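Local coordinates for protein putative dehydratase (Mesorhizobium loti, PDB 2POZ) that is of unknown function but belongs to the mandelate racemase/muconate lactonizing enzyme family of the enolase superfamily, and is probably a lyase of the dehydratase type, at residues A[95-98]-A[99-103]; A[126-129]-A[130-133]; A[264-267]-A[268-272]. One frame throughout, in Å; residues are numbered along the deposited sequence.

The three interactions are local contacts, each within one continuous run of chain and each on a different element. Their centres lie 27 to 28 Å apart and none touches another. Interaction 1 is buried in helix 87-108 of the N-terminal domain. Glu-97 bonds weakly to a neighbouring indole and also to backbone N-H groups. Interaction 2 lies where strand 123-128 runs out into a loop, on the other side of the chain's centre from interaction 1. It is mostly buried and is built on amide, hydroxyl and indole groups. Interaction 3 lies on helix 261-269 and the turn after it, in the barrel domain. Its aromatic side is buried, its charged side partly covered by other subunits.

Interaction 1: residues A[95-98]-A[99-103]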
ATOM      1  N   ALA A  95     -11.237 -36.037  -7.264  1.00  8.73           N
ATOM      2  CA  ALA A  95     -11.309 -37.482  -7.413  1.00  9.93           C
ATOM      3  C   ALA A  95     -11.700 -37.843  -8.843  1.00  8.31           C
ATOM      4  O   ALA A  95     -11.093 -38.706  -9.466  1.00  8.18           O
ATOM      5  CB  ALA A  95     -12.317 -38.065  -6.407  1.00  7.46           C
ATOM      6  N   ILE A  96     -12.715 -37.164  -9.354  1.00 10.12           N
ATOM      7  CA  ILE A  96     -13.200 -37.395 -10.704  1.00 10.47           C
ATOM      8  C   ILE A  96     -12.128 -37.058 -11.735  1.00 11.28           C
ATOM      9  O   ILE A  96     -11.888 -37.834 -12.656  1.00 13.19           O
ATOM     10  CB  ILE A  96     -14.474 -36.549 -10.969  1.00  9.93           C
ATOM     11  CG1 ILE A  96     -15.648 -37.168 -10.207  1.00  9.22           C
ATOM     12  CG2 ILE A  96     -14.768 -36.475 -12.475  1.00 10.83           C
ATOM     13  CD1 ILE A  96     -16.870 -36.299 -10.129  1.00 13.84           C
ATOM     14  N   GLU A  97     -11.474 -35.910 -11.557  1.00 11.53           N
ATOM     15  CA  GLU A  97     -10.432 -35.456 -12.477  1.00 10.84           C
ATOM     16  C   GLU A  97      -9.278 -36.464 -12.557  1.00 11.83           C
ATOM     17  O   GLU A  97      -8.745 -36.715 -13.636  1.00 11.21           O
ATOM     18  CB  GLU A  97      -9.922 -34.067 -12.041  1.00 12.90           C
ATOM     19  CG  GLU A  97      -9.012 -33.380 -13.060  1.00 12.81           C
ATOM     20  CD  GLU A  97      -7.531 -33.571 -12.755  1.00 13.62           C
ATOM     21  OE1 GLU A  97      -7.175 -34.572 -12.104  1.00 13.59           O
ATOM     22  OE2 GLU A  97      -6.721 -32.725 -13.183  1.00 15.13           O
ATOM     23  N   GLN A  98      -8.888 -37.030 -11.414  1.00 11.63           N
ATOM     24  CA  GLN A  98      -7.821 -38.029 -11.385  1.00  9.85           C
ATOM     25  C   GLN A  98      -8.221 -39.231 -12.245  1.00 10.09           C
ATOM     26  O   GLN A  98      -7.424 -39.740 -13.030  1.00  9.78           O
ATOM     27  CB  GLN A  98      -7.585 -38.535  -9.961  1.00 10.38           C
ATOM     28  CG  GLN A  98      -6.885 -37.570  -9.019  1.00 11.44           C
ATOM     29  CD  GLN A  98      -7.088 -37.972  -7.573  1.00 14.02           C
ATOM     30  OE1 GLN A  98      -7.027 -39.154  -7.238  1.00 12.58           O
ATOM     31  NE2 GLN A  98      -7.328 -36.989  -6.707  1.00 11.96           N
ATOM     32  N   ALA A  99      -9.451 -39.699 -12.070  1.00  8.60           N
ATOM     33  CA  ALA A  99      -9.935 -40.851 -12.831  1.00 10.96           C
ATOM     34  C   ALA A  99      -9.942 -40.559 -14.333  1.00 11.72           C
ATOM     35  O   ALA A  99      -9.733 -41.462 -15.147  1.00 14.09           O
ATOM     36  CB  ALA A  99     -11.340 -41.238 -12.365  1.00  8.99           C
ATOM     37  N   LEU A 100     -10.189 -39.306 -14.699  1.00 10.20           N
ATOM     38  CA  LEU A 100     -10.208 -38.946 -16.110  1.00 11.43           C
ATOM     39  C   LEU A 100      -8.809 -39.047 -16.706  1.00 10.98           C
ATOM     40  O   LEU A 100      -8.647 -39.581 -17.802  1.00 10.57           O
ATOM     41  CB  LEU A 100     -10.780 -37.542 -16.287  1.00  9.35           C
ATOM     42  CG  LEU A 100     -12.276 -37.491 -15.965  1.00 12.42           C
ATOM     43  CD1 LEU A 100     -12.780 -36.050 -16.034  1.00 11.23           C
ATOM     44  CD2 LEU A 100     -13.038 -38.377 -16.954  1.00 10.42           C
ATOM     45  N   TRP A 101      -7.800 -38.542 -15.992  1.00  9.48           N
ATOM     46  CA  TRP A 101      -6.420 -38.622 -16.482  1.00 10.09           C
ATOM     47  C   TRP A 101      -5.961 -40.082 -16.523  1.00 11.25           C
ATOM     48  O   TRP A 101      -5.175 -40.480 -17.387  1.00 10.37           O
ATOM     49  CB  TRP A 101      -5.468 -37.806 -15.598  1.00 10.69           C
ATOM     50  CG  TRP A 101      -5.539 -36.336 -15.872  1.00 11.53           C
ATOM     51  CD1 TRP A 101      -6.138 -35.385 -15.103  1.00 11.98           C
ATOM     52  CD2 TRP A 101      -5.052 -35.661 -17.042  1.00 12.83           C
ATOM     53  NE1 TRP A 101      -6.060 -34.153 -15.721  1.00 11.06           N
ATOM     54  CE2 TRP A 101      -5.397 -34.299 -16.912  1.00 12.12           C
ATOM     55  CE3 TRP A 101      -4.359 -36.081 -18.188  1.00 12.00           C
ATOM     56  CZ2 TRP A 101      -5.075 -33.350 -17.888  1.00 11.37           C
ATOM     57  CZ3 TRP A 101      -4.038 -35.138 -19.158  1.00 13.32           C
ATOM     58  CH2 TRP A 101      -4.397 -33.786 -18.999  1.00 13.27           C
ATOM     59  N   ASP A 102      -6.453 -40.881 -15.584  1.00 10.38           N
ATOM     60  CA  ASP A 102      -6.102 -42.299 -15.551  1.00 11.85           C
ATOM     61  C   ASP A 102      -6.602 -42.932 -16.866  1.00 12.07           C
ATOM     62  O   ASP A 102      -5.879 -43.673 -17.533  1.00 10.17           O
ATOM     63  CB  ASP A 102      -6.765 -42.953 -14.334  1.00 12.53           C
ATOM     64  CG  ASP A 102      -6.198 -44.326 -14.012  1.00 16.41           C
ATOM     65  OD1 ASP A 102      -5.045 -44.630 -14.407  1.00 16.12           O
ATOM     66  OD2 ASP A 102      -6.912 -45.098 -13.338  1.00 17.81           O
ATOM     67  N   ILE A 103      -7.836 -42.617 -17.246  1.00 12.22           N
ATOM     68  CA  ILE A 103      -8.410 -43.153 -18.475  1.00 13.29           C
ATOM     69  C   ILE A 103      -7.649 -42.680 -19.707  1.00 14.43           C
ATOM     70  O   ILE A 103      -7.387 -43.463 -20.628  1.00 12.48           O
ATOM     71  CB  ILE A 103      -9.900 -42.764 -18.603  1.00 12.18           C
ATOM     72  CG1 ILE A 103     -10.722 -43.580 -17.596  1.00  9.86           C
ATOM     73  CG2 ILE A 103     -10.387 -43.006 -20.036  1.00 10.79           C
ATOM     74  CD1 ILE A 103     -12.145 -43.103 -17.434  1.00 10.46           C
TER
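Glu-97 and Trp-101 meet one turn apart on a helix. The carboxylate stands at the edge of the indole, near its plane, and the two planes are 67° apart. Trp-101 NE1 gives a weak, bent hydrogen bond to Glu-97 OE2 (3.0 Å, 127° at the hydrogen). Glu-97 OE1 lies 3.3 Å from Trp-101 CD1. The glutamate chain leaves with CG opposite its own backbone N (chi1 -170°) and then bends at chi2, which carries the carboxylate to the indole. Each oxygen also takes a backbone N-H: OE1 that of Leu-287, OE2 that of Met-288. With an alanine in place of this glutamate, the indole N-H and the two backbone N-H groups would probably lose this acceptor. Beneath the side chains, Trp-101 N bonds to Glu-97 O at 3.1 Å. Ile-96 CG2 packs on Leu-100 CD1 (4.1 Å), the two side chains running side by side. Gln-98 OE1 and Asp-102 OD2 accept from the backbone of Glu-36 and Ala-34, and Asp-102 OD1 from Leu-366 N. Helix 87-108 lies against strand 21-27 through Ala-95, Ala-99 and Ile-103, while Ile-96, Leu-100 and Trp-101 pack on helix 68-78.

Interaction 2: residues A[126-129]-A[130-133]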
ATOM      1  N   ALA A 126      11.162 -38.999   0.733  1.00 14.65           N
ATOM      2  CA  ALA A 126       9.972 -38.670   1.500  1.00 14.74           C
ATOM      3  C   ALA A 126      10.285 -38.478   2.968  1.00 13.55           C
ATOM      4  O   ALA A 126      11.306 -38.946   3.451  1.00 14.78           O
ATOM      5  CB  ALA A 126       8.930 -39.781   1.343  1.00 13.94           C
ATOM      6  N   TYR A 127       9.410 -37.768   3.669  1.00 11.89           N
ATOM      7  CA  TYR A 127       9.568 -37.593   5.099  1.00 11.24           C
ATOM      8  C   TYR A 127       8.449 -38.436   5.696  1.00 11.36           C
ATOM      9  O   TYR A 127       7.466 -38.732   5.018  1.00 11.17           O
ATOM     10  CB  TYR A 127       9.450 -36.115   5.510  1.00 10.44           C
ATOM     11  CG  TYR A 127       8.115 -35.445   5.275  1.00 13.26           C
ATOM     12  CD1 TYR A 127       7.040 -35.650   6.140  1.00 14.73           C
ATOM     13  CD2 TYR A 127       7.940 -34.557   4.209  1.00 14.59           C
ATOM     14  CE1 TYR A 127       5.822 -34.982   5.954  1.00 13.81           C
ATOM     15  CE2 TYR A 127       6.729 -33.886   4.011  1.00 13.57           C
ATOM     16  CZ  TYR A 127       5.677 -34.103   4.885  1.00 15.18           C
ATOM     17  OH  TYR A 127       4.478 -33.454   4.682  1.00 14.19           O
ATOM     18  N   ALA A 128       8.601 -38.848   6.945  1.00 11.08           N
ATOM     19  CA  ALA A 128       7.578 -39.664   7.581  1.00 12.29           C
ATOM     20  C   ALA A 128       6.650 -38.862   8.499  1.00 12.04           C
ATOM     21  O   ALA A 128       7.082 -37.956   9.211  1.00 11.28           O
ATOM     22  CB  ALA A 128       8.244 -40.809   8.371  1.00 10.67           C
ATOM     23  N   ASN A 129       5.366 -39.203   8.460  1.00 12.09           N
ATOM     24  CA  ASN A 129       4.364 -38.569   9.307  1.00 11.85           C
ATOM     25  C   ASN A 129       3.571 -39.729   9.916  1.00 13.65           C
ATOM     26  O   ASN A 129       3.776 -40.889   9.534  1.00 13.24           O
ATOM     27  CB  ASN A 129       3.429 -37.682   8.474  1.00 10.80           C
ATOM     28  CG  ASN A 129       2.691 -36.651   9.313  1.00 12.05           C
ATOM     29  OD1 ASN A 129       2.639 -36.748  10.539  1.00 12.40           O
ATOM     30  ND2 ASN A 129       2.102 -35.658   8.647  1.00 12.28           N
ATOM     31  N   GLY A 130       2.680 -39.420  10.853  1.00 14.01           N
ATOM     32  CA  GLY A 130       1.853 -40.443  11.477  1.00 14.33           C
ATOM     33  C   GLY A 130       2.559 -41.461  12.361  1.00 14.50           C
ATOM     34  O   GLY A 130       1.991 -42.509  12.679  1.00 15.73           O
ATOM     35  N   TRP A 131       3.782 -41.158  12.778  1.00 13.07           N
ATOM     36  CA  TRP A 131       4.555 -42.082  13.612  1.00 13.35           C
ATOM     37  C   TRP A 131       4.450 -41.786  15.109  1.00 15.70           C
ATOM     38  O   TRP A 131       5.098 -42.449  15.914  1.00 16.07           O
ATOM     39  CB  TRP A 131       6.030 -42.030  13.204  1.00 13.82           C
ATOM     40  CG  TRP A 131       6.566 -40.613  13.083  1.00 12.69           C
ATOM     41  CD1 TRP A 131       6.505 -39.806  11.981  1.00 11.35           C
ATOM     42  CD2 TRP A 131       7.182 -39.832  14.116  1.00 12.68           C
ATOM     43  NE1 TRP A 131       7.043 -38.573  12.265  1.00 10.81           N
ATOM     44  CE2 TRP A 131       7.463 -38.560  13.567  1.00 12.30           C
ATOM     45  CE3 TRP A 131       7.521 -40.082  15.456  1.00 12.83           C
ATOM     46  CZ2 TRP A 131       8.066 -37.537  14.310  1.00 12.25           C
ATOM     47  CZ3 TRP A 131       8.121 -39.063  16.192  1.00 13.60           C
ATOM     48  CH2 TRP A 131       8.386 -37.807  15.616  1.00 11.76           C
ATOM     49  N   TYR A 132       3.625 -40.805  15.479  1.00 14.57           N
ATOM     50  CA  TYR A 132       3.475 -40.397  16.881  1.00 16.69           C
ATOM     51  C   TYR A 132       2.011 -40.408  17.333  1.00 17.26           C
ATOM     52  O   TYR A 132       1.617 -39.649  18.218  1.00 16.27           O
ATOM     53  CB  TYR A 132       4.053 -38.987  17.039  1.00 13.98           C
ATOM     54  CG  TYR A 132       3.484 -38.022  16.026  1.00 17.85           C
ATOM     55  CD1 TYR A 132       2.354 -37.257  16.319  1.00 17.36           C
ATOM     56  CD2 TYR A 132       4.013 -37.952  14.734  1.00 15.94           C
ATOM     57  CE1 TYR A 132       1.757 -36.450  15.346  1.00 19.59           C
ATOM     58  CE2 TYR A 132       3.423 -37.152  13.756  1.00 17.67           C
ATOM     59  CZ  TYR A 132       2.295 -36.407  14.067  1.00 20.99           C
ATOM     60  OH  TYR A 132       1.689 -35.634  13.100  1.00 22.96           O
ATOM     61  N   GLY A 133       1.224 -41.292  16.730  1.00 19.00           N
ATOM     62  CA  GLY A 133      -0.194 -41.390  17.031  1.00 19.06           C
ATOM     63  C   GLY A 133      -0.657 -41.457  18.475  1.00 19.32           C
ATOM     64  O   GLY A 133      -1.771 -41.021  18.777  1.00 20.25           O
TER
HETATM   65  O   HOH W   1       0.298 -33.822  10.472  1.00 23.67           O
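Asn-129 and Tyr-132 meet through the amide oxygen and the phenol hydroxyl. The amide plane and the ring plane are only 23° apart, and Asn-129 OD1 comes to the edge of the phenol ring, near its plane. Tyr-132 OH donates to Asn-129 OD1 at 2.9 Å, and the hydroxyl lies in the carbonyl plane. The same oxygen accepts from Gly-130 N at 2.7 Å. This second donor comes in at a steep 101° to the C=O bond and is tilted out of the carbonyl plane. Asn-129 has CG anti to the backbone N (chi1 -160°), which places OD1 beside the next peptide N-H. Gly-130 has positive phi, a conformation that favours glycine.

Trp-131 turns its indole back to the end of the strand. Its NE1 makes a weak hydrogen bond to Ala-128 O (3.1 Å), and this oxygen lies at the ring edge. CD1 of the indole packs on Ala-128 CB at 4.1 Å. Tyr-132 stands with its edge on one face of the indole, CD2 3.6 Å above the plane and over the ring centre, and its hydroxyl on the asparagine.

Here strand 123-128 exits into the loop before helix 138-144, and Trp-131 and Tyr-132 pack on that helix and on strand 155-158. A water accepts from Asn-129 ND2 at 3.2 Å and gives a weak bond to Tyr-132 OH. ND2 also bonds to Glu-332 OE2, on the neighbouring strand 331-333. Trp-131 NE1 has a second weak acceptor, Lys-157 O. OD1 takes two bonds and ND2 two partners, which is likely to fix the amide's rotation.

Interaction 3: residues A[264-267]-A[268-272]; sequences GFRK and IFELQ
Arg-266 and Glu-270 form a salt bridge one turn apart. Arg-266 NE lies 3.5 Å from Glu-270 OE2, and the hydrogen bond within this pair is weak. The carboxylate carbon stands at the edge of the guanidinium group, and the two planes are 81° apart. The arginine chain is extended from CG to NE, with CG anti to the backbone N (chi1 168°). This brings NE across the carboxylate of Glu-270.

The stronger partners of both groups are on other chains. Arg-266 NH1 bonds to Ala-299 O of a second subunit and makes a salt bridge to Asp-238 of a third subunit. Arg-266 NH2 has a weak bond to Gln-272 OE1 of the second subunit. In return, Gln-272 OE1 accepts from Arg-266 NH2 of that subunit. Glu-270 OE2 accepts from Tyr-300 OH of the same subunit. The intrachain pair is thus one link in a network between subunits.

Several backbone acceptors are satisfied within the run. Phe-265 O receives Phe-269 N at 2.9 Å in a nearly straight bond (171° at the hydrogen), and Ile-268 N weakly. Arg-266 O receives Glu-270 N at 3.0 Å. Ile-268 O receives Leu-271 N at 3.0 Å. In a type I turn from Phe-269 to Gln-272, Gln-272 N bonds to Phe-269 O at 3.0 Å. Gln-272 then leaves helical geometry with positive phi. Leu-271 O accepts from Lys-243 NZ.

On the apolar side, Phe-265 CB makes an off-centre CH-pi contact with the Phe-269 ring, 4.2 Å from its centroid. Phe-265 O lies over one face of that ring.

The helix belongs to the beta-alpha-beta unit of strand 253-255, helix 261-269 and strand 276-277 in the barrel. Phe-265 and Phe-269 pack on strand 276-277 and helix 287-298, while Ile-268 and Leu-271 touch helix 239-248.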
ATOM      1  N   GLY A 264      -7.462 -20.343  -4.966  1.00 10.16           N
ATOM      2  CA  GLY A 264      -7.215 -20.295  -3.534  1.00  7.33           C
ATOM      3  C   GLY A 264      -5.746 -19.987  -3.293  1.00 10.08           C
ATOM      4  O   GLY A 264      -5.402 -19.174  -2.428  1.00  9.31           O
ATOM      5  N   PHE A 265      -4.867 -20.617  -4.073  1.00  8.89           N
ATOM      6  CA  PHE A 265      -3.443 -20.385  -3.900  1.00  9.50           C
ATOM      7  C   PHE A 265      -2.968 -18.989  -4.283  1.00 10.43           C
ATOM      8  O   PHE A 265      -1.949 -18.523  -3.774  1.00 12.43           O
ATOM      9  CB  PHE A 265      -2.625 -21.463  -4.622  1.00  8.96           C
ATOM     10  CG  PHE A 265      -2.516 -22.737  -3.833  1.00  9.43           C
ATOM     11  CD1 PHE A 265      -3.464 -23.745  -3.973  1.00  7.41           C
ATOM     12  CD2 PHE A 265      -1.534 -22.871  -2.851  1.00 10.46           C
ATOM     13  CE1 PHE A 265      -3.447 -24.865  -3.138  1.00  8.13           C
ATOM     14  CE2 PHE A 265      -1.508 -23.986  -2.008  1.00 10.04           C
ATOM     15  CZ  PHE A 265      -2.466 -24.984  -2.150  1.00  9.31           C
ATOM     16  N   ARG A 266      -3.705 -18.310  -5.159  1.00 12.62           N
ATOM     17  CA  ARG A 266      -3.335 -16.944  -5.532  1.00 12.26           C
ATOM     18  C   ARG A 266      -3.226 -16.092  -4.257  1.00 12.82           C
ATOM     19  O   ARG A 266      -2.311 -15.280  -4.125  1.00 12.19           O
ATOM     20  CB  ARG A 266      -4.387 -16.322  -6.456  1.00 12.46           C
ATOM     21  CG  ARG A 266      -4.197 -14.822  -6.633  1.00 12.76           C
ATOM     22  CD  ARG A 266      -5.312 -14.174  -7.432  1.00 12.73           C
ATOM     23  NE  ARG A 266      -5.332 -12.728  -7.218  1.00 15.75           N
ATOM     24  CZ  ARG A 266      -6.232 -11.902  -7.744  1.00 18.85           C
ATOM     25  NH1 ARG A 266      -7.194 -12.373  -8.529  1.00 17.02           N
ATOM     26  NH2 ARG A 266      -6.187 -10.608  -7.461  1.00 17.13           N
ATOM     27  N   LYS A 267      -4.161 -16.279  -3.327  1.00 11.45           N
ATOM     28  CA  LYS A 267      -4.149 -15.521  -2.074  1.00 15.41           C
ATOM     29  C   LYS A 267      -2.852 -15.771  -1.295  1.00 15.70           C
ATOM     30  O   LYS A 267      -2.329 -14.874  -0.638  1.00 16.85           O
ATOM     31  CB  LYS A 267      -5.370 -15.891  -1.214  1.00 17.86           C
ATOM     32  CG  LYS A 267      -6.707 -15.333  -1.761  1.00 22.54           C
ATOM     33  CD  LYS A 267      -7.944 -15.987  -1.120  1.00 24.45           C
ATOM     34  CE  LYS A 267      -8.144 -17.437  -1.628  1.00 28.99           C
ATOM     35  NZ  LYS A 267      -9.449 -18.089  -1.237  1.00 18.35           N
ATOM     36  N   ILE A 268      -2.327 -16.989  -1.383  1.00 14.12           N
ATOM     37  CA  ILE A 268      -1.088 -17.327  -0.698  1.00 12.09           C
ATOM     38  C   ILE A 268       0.115 -16.717  -1.425  1.00 13.12           C
ATOM     39  O   ILE A 268       0.975 -16.087  -0.811  1.00 11.79           O
ATOM     40  CB  ILE A 268      -0.885 -18.854  -0.624  1.00 12.29           C
ATOM     41  CG1 ILE A 268      -2.027 -19.502   0.174  1.00 13.20           C
ATOM     42  CG2 ILE A 268       0.481 -19.174   0.003  1.00 10.51           C
ATOM     43  CD1 ILE A 268      -2.221 -18.935   1.571  1.00 13.82           C
ATOM     44  N   PHE A 269       0.169 -16.913  -2.738  1.00 11.00           N
ATOM     45  CA  PHE A 269       1.269 -16.401  -3.543  1.00 13.09           C
ATOM     46  C   PHE A 269       1.489 -14.911  -3.341  1.00 13.55           C
ATOM     47  O   PHE A 269       2.612 -14.467  -3.099  1.00 13.10           O
ATOM     48  CB  PHE A 269       1.010 -16.691  -5.023  1.00 11.64           C
ATOM     49  CG  PHE A 269       0.958 -18.154  -5.347  1.00 11.80           C
ATOM     50  CD1 PHE A 269       0.210 -18.616  -6.422  1.00  9.98           C
ATOM     51  CD2 PHE A 269       1.665 -19.073  -4.577  1.00 10.44           C
ATOM     52  CE1 PHE A 269       0.164 -19.976  -6.725  1.00 12.12           C
ATOM     53  CE2 PHE A 269       1.626 -20.433  -4.875  1.00 12.62           C
ATOM     54  CZ  PHE A 269       0.875 -20.884  -5.952  1.00 12.31           C
ATOM     55  N   GLU A 270       0.409 -14.146  -3.423  1.00 13.69           N
ATOM     56  CA  GLU A 270       0.499 -12.704  -3.278  1.00 16.30           C
ATOM     57  C   GLU A 270       0.985 -12.231  -1.914  1.00 16.10           C
ATOM     58  O   GLU A 270       1.387 -11.083  -1.770  1.00 15.85           O
ATOM     59  CB  GLU A 270      -0.843 -12.060  -3.616  1.00 17.48           C
ATOM     60  CG  GLU A 270      -1.291 -12.363  -5.043  1.00 21.14           C
ATOM     61  CD  GLU A 270      -2.410 -11.454  -5.523  1.00 23.99           C
ATOM     62  OE1 GLU A 270      -3.345 -11.192  -4.738  1.00 22.16           O
ATOM     63  OE2 GLU A 270      -2.353 -11.013  -6.696  1.00 26.81           O
ATOM     64  N   LEU A 271       0.952 -13.105  -0.915  1.00 16.60           N
ATOM     65  CA  LEU A 271       1.427 -12.731   0.411  1.00 18.44           C
ATOM     66  C   LEU A 271       2.946 -12.797   0.458  1.00 18.71           C
ATOM     67  O   LEU A 271       3.584 -12.058   1.207  1.00 18.78           O
ATOM     68  CB  LEU A 271       0.879 -13.677   1.480  1.00 18.26           C
ATOM     69  CG  LEU A 271      -0.630 -13.757   1.692  1.00 21.18           C
ATOM     70  CD1 LEU A 271      -0.921 -14.851   2.714  1.00 22.78           C
ATOM     71  CD2 LEU A 271      -1.161 -12.414   2.159  1.00 18.54           C
ATOM     72  N   GLN A 272       3.514 -13.692  -0.342  1.00 20.27           N
ATOM     73  CA  GLN A 272       4.956 -13.892  -0.362  1.00 22.62           C
ATOM     74  C   GLN A 272       5.451 -14.039   1.071  1.00 22.41           C
ATOM     75  O   GLN A 272       6.417 -13.399   1.488  1.00 22.96           O
ATOM     76  CB  GLN A 272       5.652 -12.725  -1.052  1.00 26.06           C
ATOM     77  CG  GLN A 272       6.175 -13.097  -2.424  1.00 30.23           C
ATOM     78  CD  GLN A 272       6.606 -11.897  -3.236  1.00 32.36           C
ATOM     79  OE1 GLN A 272       7.198 -12.047  -4.302  1.00 30.86           O
ATOM     80  NE2 GLN A 272       6.304 -10.695  -2.740  1.00 33.22           N
TER